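Local coordinates for aminotransferase, class V family protein (PDB 5F8V) that probably catalyses the pyridoxal-phosphate-dependent transamination between O-phospho-L-serine and 2-oxoglutarate in serine biosynthesis, at residues 84-89 / 115-120; 97-102 / 140-145; 307-312 / 343-348. All blocks are in the same frame, centred on the assembly; numbering follows the deposited sequence.

Contact 1: 84-89 / 115-120; sequences AIPFNF and LAFPGV
A T-shaped (edge-to-face) pair of F87 and F117 joins helix 78-89 to the loop that leads from helix 103-115 into strand 121-124, an outermost strand of the central sheet in the large, cofactor-binding domain of a fold-type I aminotransferase. The ring centroids lie 4.9 Å apart and the planes meet at 87°. F117 supplies the edge, its CZ standing 3.5 Å from CD1 of F87, displaced from the middle of the F87 face toward the rim. CE2 of F117 follows at 3.6 Å from F87 CE1, so a corner of one ring rests on the CD1-CE1 side of the other. Both CG atoms are anti to their own carbonyl carbon; in F117 this turn (chi1 -71°) sends CG out from the loop and toward the helix.

P86 enlarges the apolar patch. Its CB meets F117 CE1 at 3.8 Å, and its CG reaches CD1 of L115 at 4.0 Å, each pair of side chains crossing at about a right angle. L115 is the last helical residue of its helix. With A116 breaking the helix between them at positive phi, L115 and F117 both face helix 78-89; a type II turn then follows from F117 to V120, closed by a bond from V120 N to F117 O. Beyond the pair, F226 of the second subunit packs on F87 and F117, and C227 of that subunit touches L115, which places the cluster at the dimer interface.

All four side chains in the contact are buried and meet through carbon alone. The example illustrates how cohesion can rest on shape and on the weak electrostatics of ring hydrogens directed at a pi face, without a polar bond between the segments.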
# COMPACT_ATOMS: atom_id res chain seq x y z
N ALA A 84 11.52 -7.01 4.77
CA ALA A 84 11.02 -7.26 6.12
C ALA A 84 11.35 -8.66 6.65
O ALA A 84 11.56 -8.82 7.84
CB ALA A 84 9.52 -6.99 6.21
N ILE A 85 11.42 -9.65 5.76
CA ILE A 85 11.68 -11.03 6.17
C ILE A 85 12.97 -11.16 7.02
O ILE A 85 12.89 -11.64 8.17
CB ILE A 85 11.67 -12.02 4.97
CG1 ILE A 85 10.24 -12.20 4.39
CG2 ILE A 85 12.26 -13.38 5.35
CD1 ILE A 85 9.18 -12.74 5.32
N PRO A 86 14.13 -10.75 6.49
CA PRO A 86 15.34 -10.86 7.31
C PRO A 86 15.35 -9.98 8.57
O PRO A 86 15.82 -10.44 9.61
CB PRO A 86 16.48 -10.49 6.35
CG PRO A 86 15.83 -9.76 5.22
CD PRO A 86 14.46 -10.36 5.11
N PHE A 87 14.83 -8.75 8.49
CA PHE A 87 14.67 -7.91 9.68
C PHE A 87 13.97 -8.67 10.81
O PHE A 87 14.41 -8.63 11.95
CB PHE A 87 13.86 -6.63 9.40
CG PHE A 87 14.68 -5.49 8.88
CD1 PHE A 87 15.61 -4.87 9.71
CD2 PHE A 87 14.51 -5.03 7.58
CE1 PHE A 87 16.37 -3.82 9.24
CE2 PHE A 87 15.27 -3.97 7.11
CZ PHE A 87 16.20 -3.36 7.94
N ASN A 88 12.90 -9.40 10.44
CA ASN A 88 12.02 -10.07 11.39
C ASN A 88 12.44 -11.47 11.86
O ASN A 88 12.10 -11.86 12.97
CB ASN A 88 10.59 -10.16 10.81
CG ASN A 88 9.81 -8.86 10.96
OD1 ASN A 88 9.19 -8.61 11.99
ND2 ASN A 88 9.83 -8.03 9.91
N PHE A 89 13.14 -12.23 11.01
CA PHE A 89 13.31 -13.68 11.24
C PHE A 89 14.73 -14.24 11.27
O PHE A 89 14.90 -15.45 11.48
CB PHE A 89 12.50 -14.47 10.20
CG PHE A 89 11.03 -14.17 10.20
CD1 PHE A 89 10.26 -14.33 11.35
CD2 PHE A 89 10.39 -13.74 9.03
CE1 PHE A 89 8.90 -14.05 11.34
CE2 PHE A 89 9.04 -13.47 9.02
CZ PHE A 89 8.29 -13.63 10.17
N LEU A 115 21.14 -5.81 2.04
CA LEU A 115 20.98 -5.27 3.39
C LEU A 115 22.20 -5.55 4.29
O LEU A 115 22.53 -4.74 5.14
CB LEU A 115 19.70 -5.80 4.05
CG LEU A 115 18.36 -5.32 3.47
CD1 LEU A 115 17.23 -6.17 4.02
CD2 LEU A 115 18.11 -3.85 3.76
N ALA A 116 22.83 -6.71 4.10
CA ALA A 116 24.11 -7.06 4.74
C ALA A 116 24.08 -6.93 6.26
O ALA A 116 24.76 -6.08 6.83
CB ALA A 116 25.25 -6.22 4.14
N PHE A 117 23.27 -7.76 6.91
CA PHE A 117 23.22 -7.78 8.37
C PHE A 117 24.53 -8.37 8.89
O PHE A 117 24.86 -9.49 8.53
CB PHE A 117 22.01 -8.58 8.86
CG PHE A 117 20.69 -7.88 8.62
CD1 PHE A 117 19.89 -8.22 7.53
CD2 PHE A 117 20.25 -6.88 9.49
CE1 PHE A 117 18.67 -7.58 7.32
CE2 PHE A 117 19.04 -6.23 9.27
CZ PHE A 117 18.24 -6.59 8.19
N PRO A 118 25.31 -7.60 9.70
CA PRO A 118 26.61 -8.09 10.17
C PRO A 118 26.54 -9.48 10.78
O PRO A 118 25.63 -9.77 11.57
CB PRO A 118 26.99 -7.06 11.25
CG PRO A 118 26.37 -5.80 10.77
CD PRO A 118 25.06 -6.22 10.16
N GLY A 119 27.48 -10.34 10.39
CA GLY A 119 27.61 -11.67 10.96
C GLY A 119 26.61 -12.70 10.46
O GLY A 119 26.46 -13.75 11.08
N VAL A 120 25.93 -12.42 9.34
CA VAL A 120 24.95 -13.35 8.78
C VAL A 120 25.40 -13.77 7.39
O VAL A 120 25.56 -12.92 6.51
CB VAL A 120 23.53 -12.76 8.71
CG1 VAL A 120 22.55 -13.80 8.19
CG2 VAL A 120 23.08 -12.26 10.08

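Contact 2: 97-102 / 140-145; sequences DYLCTG and DTWKLS
L99 and W142 cross at about a right angle, the leucine spreading its two methyls over the indole, while two residues before L99 D97 faces S145 with its carboxylate. The setting is the large alpha/beta domain: strand 95-98 lies between strands 121-124 and 148-154 of the parallel part of the sheet, and segment 140-145 is the approach to the last of these. D97 and L99 alternate with Y98, which turns to helix 103-115.

With CG anti to the backbone N (chi1 174°), L99 extends toward the indole. CD1 makes a CH-pi contact over the face, 4.2 Å from the centroid of the W142 five-membered ring, whereas CD2 serves the benzo part, 3.7 Å from W142 CZ2. F151 also meets the indole, and P137 O accepts from NE1, which would limit rotation of the ring system.

The aspartate works as a two-point acceptor. OD2 takes the backbone N-H of S145 on its syn lone pair at 2.8 Å, in a nearly straight bond (175°). N123, from strand 121-124, donates through ND2 to both OD1 and K143 O, linking the same loop to the neighbouring strand; this surplus of donors would be expected to favour a charged D97. The second bond to S145 runs from its hydroxyl OG to D97 OD1, 2.7 Å long, on the syn side but tilted 25° out of the carboxylate plane.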
# COMPACT_ATOMS: atom_id res chain seq x y z
N ASP A 97 19.22 -19.27 4.45
CA ASP A 97 19.24 -20.04 3.20
C ASP A 97 18.15 -19.56 2.22
O ASP A 97 16.97 -19.45 2.59
CB ASP A 97 19.11 -21.54 3.49
CG ASP A 97 20.44 -22.18 3.94
OD1 ASP A 97 21.53 -21.65 3.62
OD2 ASP A 97 20.42 -23.24 4.60
N TYR A 98 18.58 -19.28 0.99
CA TYR A 98 17.72 -18.88 -0.12
C TYR A 98 17.88 -19.88 -1.26
O TYR A 98 19.00 -20.08 -1.74
CB TYR A 98 18.08 -17.47 -0.59
CG TYR A 98 17.54 -16.39 0.33
CD1 TYR A 98 16.37 -15.71 0.01
CD2 TYR A 98 18.19 -16.06 1.53
CE1 TYR A 98 15.86 -14.73 0.84
CE2 TYR A 98 17.67 -15.08 2.38
CZ TYR A 98 16.51 -14.42 2.03
OH TYR A 98 15.97 -13.46 2.83
N LEU A 99 16.79 -20.52 -1.67
CA LEU A 99 16.80 -21.35 -2.89
C LEU A 99 16.26 -20.47 -4.01
O LEU A 99 15.10 -20.05 -3.97
CB LEU A 99 15.94 -22.60 -2.72
CG LEU A 99 15.77 -23.47 -3.98
CD1 LEU A 99 17.03 -24.24 -4.31
CD2 LEU A 99 14.59 -24.41 -3.85
N CYS A 100 17.10 -20.22 -5.01
CA CYS A 100 16.75 -19.34 -6.13
C CYS A 100 16.41 -20.18 -7.35
O CYS A 100 17.30 -20.71 -8.01
CB CYS A 100 17.91 -18.39 -6.42
SG CYS A 100 18.38 -17.34 -5.02
N THR A 101 15.12 -20.33 -7.62
CA THR A 101 14.64 -21.10 -8.77
C THR A 101 14.28 -20.22 -9.98
O THR A 101 14.00 -20.74 -11.05
CB THR A 101 13.42 -21.94 -8.39
OG1 THR A 101 12.40 -21.08 -7.87
CG2 THR A 101 13.80 -23.00 -7.35
N GLY A 102 14.27 -18.91 -9.79
CA GLY A 102 13.89 -17.99 -10.85
C GLY A 102 14.11 -16.55 -10.43
O GLY A 102 14.88 -16.28 -9.51
N ASP A 140 19.17 -33.25 -3.48
CA ASP A 140 20.44 -33.77 -2.96
C ASP A 140 21.68 -32.93 -3.32
O ASP A 140 22.75 -33.20 -2.78
CB ASP A 140 20.65 -35.23 -3.42
CG ASP A 140 19.51 -36.15 -2.99
OD1 ASP A 140 19.09 -36.11 -1.82
OD2 ASP A 140 19.05 -36.95 -3.83
N THR A 141 21.54 -31.95 -4.21
CA THR A 141 22.63 -31.01 -4.53
C THR A 141 22.60 -29.73 -3.68
O THR A 141 23.53 -28.93 -3.73
CB THR A 141 22.59 -30.55 -6.01
OG1 THR A 141 21.38 -29.83 -6.25
CG2 THR A 141 22.66 -31.75 -6.94
N TRP A 142 21.51 -29.54 -2.93
CA TRP A 142 21.33 -28.36 -2.10
C TRP A 142 22.38 -28.35 -0.99
O TRP A 142 22.58 -29.37 -0.32
CB TRP A 142 19.93 -28.34 -1.48
CG TRP A 142 18.78 -28.23 -2.46
CD1 TRP A 142 18.86 -28.26 -3.83
CD2 TRP A 142 17.39 -28.12 -2.14
NE1 TRP A 142 17.60 -28.17 -4.38
CE2 TRP A 142 16.68 -28.08 -3.37
CE3 TRP A 142 16.67 -28.03 -0.94
CZ2 TRP A 142 15.29 -27.97 -3.43
CZ3 TRP A 142 15.29 -27.93 -1.00
CH2 TRP A 142 14.61 -27.90 -2.23
N LYS A 143 23.04 -27.21 -0.81
CA LYS A 143 24.02 -27.00 0.25
C LYS A 143 23.41 -26.07 1.30
O LYS A 143 23.37 -24.86 1.11
CB LYS A 143 25.32 -26.41 -0.32
CG LYS A 143 26.39 -27.44 -0.69
CD LYS A 143 25.88 -28.49 -1.67
CE LYS A 143 26.91 -29.58 -1.93
NZ LYS A 143 26.35 -30.69 -2.75
N LEU A 144 22.91 -26.66 2.38
CA LEU A 144 22.25 -25.91 3.45
C LEU A 144 23.28 -25.42 4.47
O LEU A 144 24.36 -25.99 4.61
CB LEU A 144 21.19 -26.77 4.15
CG LEU A 144 20.20 -27.55 3.28
CD1 LEU A 144 19.10 -28.12 4.16
CD2 LEU A 144 19.61 -26.70 2.16
N SER A 145 22.93 -24.35 5.18
CA SER A 145 23.80 -23.72 6.17
C SER A 145 23.54 -24.32 7.55
O SER A 145 22.42 -24.74 7.84
CB SER A 145 23.57 -22.22 6.21
OG SER A 145 23.90 -21.63 4.97

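Contact 3: 307-312 / 343-348; sequences FFRPDG and GGFRAS
F307 N donates to F345 O over 2.8 Å in a fairly straight bond (167°), approaching from above the plane of that carbonyl. The return bond, from F345 N to F307 O, is equally short at 2.8 Å; it lies nearly along the C=O axis but is more bent at the hydrogen than the first. Together they make F307 and F345 a hydrogen-bonded antiparallel pair, with both rings on one face of the sheet.

Being cross-strand neighbours, the two phenylalanines must share space. In F307, chi1 of 58° sets CG in the crowded position between the backbone N and the carbonyl carbon, and the ring is turned (chi2 -81°) with one face under F345 CB. That CB is 3.7 Å from the centroid, a CH-pi contact. The F345 ring continues past the bridge until its CE2 is 3.7 Å from R309 N, and F324 of helix 318-329 meets it edge-to-face.

F308, its side chain leaving on the opposite side from those of F307 and F345, brings its ring obliquely to the glycine backbone, CE1 3.4 Å from G343 O and CD1 3.8 Å from CA of G344, a glycine with positive phi. D321 ties the segments from outside, pairing with R309 NE and accepting from G344 N, while N315 O takes up R309 NH2.

This is the end of a two-stranded antiparallel sheet, 304-307 with 345-348, packed against helices 318-329 and 355-367: an alpha/beta arrangement characteristic of the small C-terminal domain of fold-type I aminotransferases.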
# COMPACT_ATOMS: atom_id res chain seq x y z
N PHE A 307 5.87 -19.79 -23.09
CA PHE A 307 6.15 -20.58 -24.29
C PHE A 307 6.77 -19.69 -25.35
O PHE A 307 6.64 -18.47 -25.31
CB PHE A 307 4.89 -21.31 -24.80
CG PHE A 307 3.73 -20.42 -25.15
CD1 PHE A 307 2.87 -19.94 -24.16
CD2 PHE A 307 3.45 -20.10 -26.48
CE1 PHE A 307 1.78 -19.15 -24.49
CE2 PHE A 307 2.36 -19.30 -26.81
CZ PHE A 307 1.52 -18.83 -25.82
N PHE A 308 7.49 -20.32 -26.27
CA PHE A 308 8.34 -19.61 -27.20
C PHE A 308 8.20 -20.13 -28.61
O PHE A 308 7.70 -21.22 -28.84
CB PHE A 308 9.80 -19.75 -26.76
CG PHE A 308 10.09 -19.13 -25.43
CD1 PHE A 308 10.58 -17.84 -25.34
CD2 PHE A 308 9.87 -19.85 -24.26
CE1 PHE A 308 10.84 -17.27 -24.11
CE2 PHE A 308 10.12 -19.28 -23.02
CZ PHE A 308 10.61 -17.98 -22.95
N ARG A 309 8.69 -19.32 -29.55
CA ARG A 309 8.97 -19.80 -30.90
C ARG A 309 9.93 -20.99 -30.74
O ARG A 309 10.64 -21.06 -29.74
CB ARG A 309 9.66 -18.72 -31.73
CG ARG A 309 8.79 -17.52 -32.08
CD ARG A 309 9.57 -16.39 -32.74
NE ARG A 309 10.70 -15.96 -31.92
CZ ARG A 309 11.98 -16.32 -32.10
NH1 ARG A 309 12.35 -17.14 -33.09
NH2 ARG A 309 12.91 -15.88 -31.25
N PRO A 310 9.96 -21.92 -31.72
CA PRO A 310 10.75 -23.16 -31.57
C PRO A 310 12.20 -23.01 -31.07
O PRO A 310 12.68 -23.87 -30.31
CB PRO A 310 10.72 -23.75 -32.99
CG PRO A 310 9.46 -23.24 -33.57
CD PRO A 310 9.35 -21.84 -33.06
N ASP A 311 12.86 -21.92 -31.46
CA ASP A 311 14.24 -21.61 -31.03
C ASP A 311 14.31 -20.38 -30.13
O ASP A 311 15.38 -19.77 -29.98
CB ASP A 311 15.16 -21.45 -32.27
CG ASP A 311 14.63 -20.43 -33.29
OD1 ASP A 311 13.87 -19.51 -32.90
OD2 ASP A 311 14.98 -20.55 -34.49
N GLY A 312 13.20 -20.03 -29.49
CA GLY A 312 13.07 -18.74 -28.79
C GLY A 312 13.77 -18.62 -27.44
O GLY A 312 13.93 -17.51 -26.94
N GLY A 343 11.60 -12.51 -23.38
CA GLY A 343 10.84 -12.40 -24.63
C GLY A 343 9.82 -13.53 -24.76
O GLY A 343 9.45 -14.18 -23.78
N GLY A 344 9.40 -13.77 -26.00
CA GLY A 344 8.43 -14.83 -26.29
C GLY A 344 7.08 -14.56 -25.66
O GLY A 344 6.67 -13.40 -25.53
N PHE A 345 6.41 -15.64 -25.23
CA PHE A 345 5.00 -15.57 -24.83
C PHE A 345 4.74 -16.17 -23.46
O PHE A 345 5.46 -17.06 -23.03
CB PHE A 345 4.14 -16.27 -25.88
CG PHE A 345 4.68 -16.15 -27.27
CD1 PHE A 345 4.72 -14.91 -27.89
CD2 PHE A 345 5.18 -17.25 -27.95
CE1 PHE A 345 5.24 -14.77 -29.17
CE2 PHE A 345 5.70 -17.12 -29.23
CZ PHE A 345 5.73 -15.88 -29.84
N ARG A 346 3.69 -15.69 -22.79
CA ARG A 346 3.29 -16.24 -21.50
C ARG A 346 1.79 -16.07 -21.26
O ARG A 346 1.27 -14.95 -21.29
CB ARG A 346 4.08 -15.55 -20.37
CG ARG A 346 3.84 -16.11 -18.96
CD ARG A 346 4.61 -15.36 -17.88
NE ARG A 346 4.47 -13.91 -17.99
CZ ARG A 346 4.98 -13.01 -17.15
NH1 ARG A 346 5.66 -13.38 -16.06
NH2 ARG A 346 4.79 -11.72 -17.39
N ALA A 347 1.10 -17.19 -21.05
CA ALA A 347 -0.28 -17.15 -20.57
C ALA A 347 -0.24 -17.21 -19.06
O ALA A 347 0.24 -18.20 -18.49
CB ALA A 347 -1.07 -18.33 -21.12
N SER A 348 -0.72 -16.15 -18.41
CA SER A 348 -0.93 -16.13 -16.97
C SER A 348 -2.42 -16.32 -16.74
O SER A 348 -3.22 -15.55 -17.28
CB SER A 348 -0.43 -14.81 -16.37
OG SER A 348 0.95 -14.64 -16.59

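How the contacts relate
Contacts 1 and 2 are interlocked, because their segments alternate along the chain and helix 78-89 is followed, after a short connection, by strand 95-98. Their centres are 18 Å apart and they touch, P86 CD lying 4.1 Å from Y98 OH; Y150 of strand 148-154 joins them, packing on P86 and bonding to the Y98 hydroxyl. Contact 3 stands apart, its centre 27 Å from that of contact 2 and 37 Å from that of contact 1, with about 11 Å between the nearest atoms of contacts 2 and 3. K202, which carries pyridoxal phosphate as a Schiff base, belongs to none of them and falls in sequence between contacts 2 and 3.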